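Local atomic coordinates of FeoA (Thermococcus thioreducens, PDB entry 3E19), a protein that probably acts as a small metal-binding regulator of iron uptake. Residues M10-K15 with M73-L77. Sequence-based numbering, arbitrary orientation.
Sequences MGPGDK and MVRKL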
ATOM      1  N   MET C  10     -20.380  22.868 -13.175  1.00 25.68           N
ATOM      2  CA  MET C  10     -20.622  23.250 -11.807  1.00 25.47           C
ATOM      3  C   MET C  10     -19.391  23.921 -11.218  1.00 25.35           C
ATOM      4  O   MET C  10     -18.279  23.686 -11.621  1.00 26.72           O
ATOM      5  CB  MET C  10     -20.982  22.029 -10.980  1.00 24.98           C
ATOM      6  CG  MET C  10     -22.292  21.450 -11.387  1.00 26.33           C
ATOM      7  SD  MET C  10     -22.605  19.915 -10.509  1.00 27.65           S
ATOM      8  CE  MET C  10     -22.950  20.548  -8.850  1.00 30.87           C
ATOM      9  N   GLY C  11     -19.593  24.765 -10.249  1.00 26.70           N
ATOM     10  CA  GLY C  11     -18.486  25.578  -9.755  1.00 27.26           C
ATOM     11  C   GLY C  11     -18.262  25.326  -8.291  1.00 26.68           C
ATOM     12  O   GLY C  11     -19.129  24.786  -7.623  1.00 26.06           O
ATOM     13  N   PRO C  12     -17.100  25.757  -7.783  1.00 27.39           N
ATOM     14  CA  PRO C  12     -16.754  25.594  -6.390  1.00 27.19           C
ATOM     15  C   PRO C  12     -17.926  25.964  -5.480  1.00 26.71           C
ATOM     16  O   PRO C  12     -18.633  26.965  -5.713  1.00 27.49           O
ATOM     17  CB  PRO C  12     -15.597  26.570  -6.214  1.00 28.15           C
ATOM     18  CG  PRO C  12     -14.914  26.526  -7.519  1.00 29.36           C
ATOM     19  CD  PRO C  12     -16.034  26.459  -8.527  1.00 28.00           C
ATOM     20  N   GLY C  13     -18.141  25.149  -4.466  1.00 25.21           N
ATOM     21  CA  GLY C  13     -19.280  25.302  -3.607  1.00 25.71           C
ATOM     22  C   GLY C  13     -20.549  24.577  -4.025  1.00 25.39           C
ATOM     23  O   GLY C  13     -21.368  24.315  -3.167  1.00 26.69           O
ATOM     24  N   ASP C  14     -20.766  24.297  -5.315  1.00 25.46           N
ATOM     25  CA  ASP C  14     -21.994  23.583  -5.731  1.00 25.80           C
ATOM     26  C   ASP C  14     -22.015  22.177  -5.146  1.00 25.10           C
ATOM     27  O   ASP C  14     -20.956  21.517  -5.034  1.00 24.04           O
ATOM     28  CB  ASP C  14     -22.099  23.430  -7.239  1.00 26.11           C
ATOM     29  CG  ASP C  14     -22.221  24.738  -7.962  1.00 31.43           C
ATOM     30  OD1 ASP C  14     -22.477  25.762  -7.296  1.00 32.53           O
ATOM     31  OD2 ASP C  14     -22.029  24.736  -9.203  1.00 36.34           O
ATOM     32  N   LYS C  15     -23.213  21.721  -4.790  1.00 24.30           N
ATOM     33  CA  LYS C  15     -23.458  20.339  -4.413  1.00 24.45           C
ATOM     34  C   LYS C  15     -24.623  19.805  -5.220  1.00 22.34           C
ATOM     35  O   LYS C  15     -25.587  20.532  -5.488  1.00 20.10           O
ATOM     36  CB  LYS C  15     -23.920  20.222  -2.970  1.00 25.50           C
ATOM     37  CG  LYS C  15     -22.997  20.713  -1.908  1.00 29.35           C
ATOM     38  CD  LYS C  15     -23.631  20.419  -0.535  1.00 30.67           C
ATOM     39  CE  LYS C  15     -23.864  18.906  -0.309  1.00 35.95           C
ATOM     40  NZ  LYS C  15     -23.632  18.416   1.111  1.00 37.47           N
ATOM     41  N   MET C  73     -24.216  13.814 -15.224  1.00 18.61           N
ATOM     42  CA  MET C  73     -25.337  14.770 -15.107  1.00 19.03           C
ATOM     43  C   MET C  73     -25.772  14.833 -13.663  1.00 18.11           C
ATOM     44  O   MET C  73     -26.026  13.801 -13.022  1.00 18.73           O
ATOM     45  CB  MET C  73     -26.547  14.320 -15.985  1.00 20.91           C
ATOM     46  CG  MET C  73     -26.245  14.280 -17.463  1.00 24.52           C
ATOM     47  SD  MET C  73     -25.671  15.901 -18.065  1.00 31.92           S
ATOM     48  CE  MET C  73     -27.008  16.919 -17.305  1.00 15.22           C
ATOM     49  N   VAL C  74     -25.897  16.021 -13.137  1.00 16.51           N
ATOM     50  CA  VAL C  74     -26.080  16.194 -11.721  1.00 17.36           C
ATOM     51  C   VAL C  74     -27.326  17.056 -11.535  1.00 18.35           C
ATOM     52  O   VAL C  74     -27.512  18.043 -12.266  1.00 18.61           O
ATOM     53  CB  VAL C  74     -24.853  16.874 -11.126  1.00 17.58           C
ATOM     54  CG1 VAL C  74     -24.975  17.084  -9.608  1.00 17.15           C
ATOM     55  CG2 VAL C  74     -23.627  16.025 -11.454  1.00 14.23           C
ATOM     56  N   ARG C  75     -28.158  16.702 -10.570  1.00 18.82           N
ATOM     57  CA  ARG C  75     -29.183  17.641 -10.110  1.00 20.30           C
ATOM     58  C   ARG C  75     -28.659  18.423  -8.917  1.00 21.33           C
ATOM     59  O   ARG C  75     -28.246  17.833  -7.930  1.00 20.72           O
ATOM     60  CB  ARG C  75     -30.469  16.925  -9.761  1.00 19.76           C
ATOM     61  CG  ARG C  75     -30.427  15.880  -8.655  1.00 19.26           C
ATOM     62  CD  ARG C  75     -31.843  15.240  -8.580  1.00 22.13           C
ATOM     63  NE  ARG C  75     -32.855  16.159  -8.057  1.00 21.03           N
ATOM     64  CZ  ARG C  75     -34.182  15.956  -8.108  1.00 23.52           C
ATOM     65  NH1 ARG C  75     -34.989  16.860  -7.567  1.00 21.55           N
ATOM     66  NH2 ARG C  75     -34.712  14.911  -8.758  1.00 22.28           N
ATOM     67  N   LYS C  76     -28.621  19.751  -9.046  1.00 22.67           N
ATOM     68  CA  LYS C  76     -28.123  20.625  -7.986  1.00 26.21           C
ATOM     69  C   LYS C  76     -29.048  20.595  -6.801  1.00 26.42           C
ATOM     70  O   LYS C  76     -30.282  20.453  -6.943  1.00 25.46           O
ATOM     71  CB  LYS C  76     -27.983  22.060  -8.481  1.00 26.48           C
ATOM     72  CG  LYS C  76     -26.825  22.204  -9.466  1.00 30.42           C
ATOM     73  CD  LYS C  76     -26.696  23.639 -10.055  1.00 31.15           C
ATOM     74  CE  LYS C  76     -25.836  24.544  -9.178  1.00 36.82           C
ATOM     75  NZ  LYS C  76     -25.494  25.829  -9.924  1.00 37.07           N
ATOM     76  N   LEU C  77     -28.457  20.736  -5.628  1.00 27.88           N
ATOM     77  CA  LEU C  77     -29.227  20.718  -4.392  1.00 29.54           C
ATOM     78  C   LEU C  77     -29.506  22.129  -3.876  1.00 31.36           C
ATOM     79  O   LEU C  77     -28.794  23.065  -4.251  1.00 34.14           O
ATOM     80  CB  LEU C  77     -28.510  19.881  -3.344  1.00 29.42           C
ATOM     81  CG  LEU C  77     -28.782  18.405  -3.588  1.00 29.23           C
ATOM     82  CD1 LEU C  77     -27.880  17.585  -2.686  1.00 29.88           C
ATOM     83  CD2 LEU C  77     -30.300  18.066  -3.385  1.00 30.63           C
TER
HETATM   84  O   HOH W   1     -25.436  23.492  -4.703  1.00 34.92           O
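Met10 points its side chain toward strand 72-76. With chi1 m and chi2 t the chain is extended as far as the sulfur, and Met10 SD lies 3.8 Å from Val74 CG1. The p value of chi3 then swings the methyl round, and Met10 CE comes 4.3 Å from Lys76 CG. Val5, Ile42 and Val44 pack around this buried Met10-Val74 pair. Asp14 is m at chi1. Its carboxylate closes back over the type II turn Gly11-Asp14, and Gly11 N donates to Asp14 OD2 at 2.7 Å. Gly13 has a positive phi, as the third position of this turn favours. The turn leads from strand 4-6 into strand 15-21 of the small SH3-like barrel, where the C-terminal strand 72-76 runs between these two, antiparallel to both. Lys76 starts off sideways, but its long chain reaches across to Asp14. Lys76 NZ and Asp14 OD2 form a long salt bridge of 3.7 Å. Lys15 directs its amino end away from 73-77; its backbone makes the link, with Leu77 N donating to Lys15 O at 2.9 Å. Beside this bond, one water accepts from Lys15 N at 2.8 Å and donates weakly to Leu77 O at 3.4 Å.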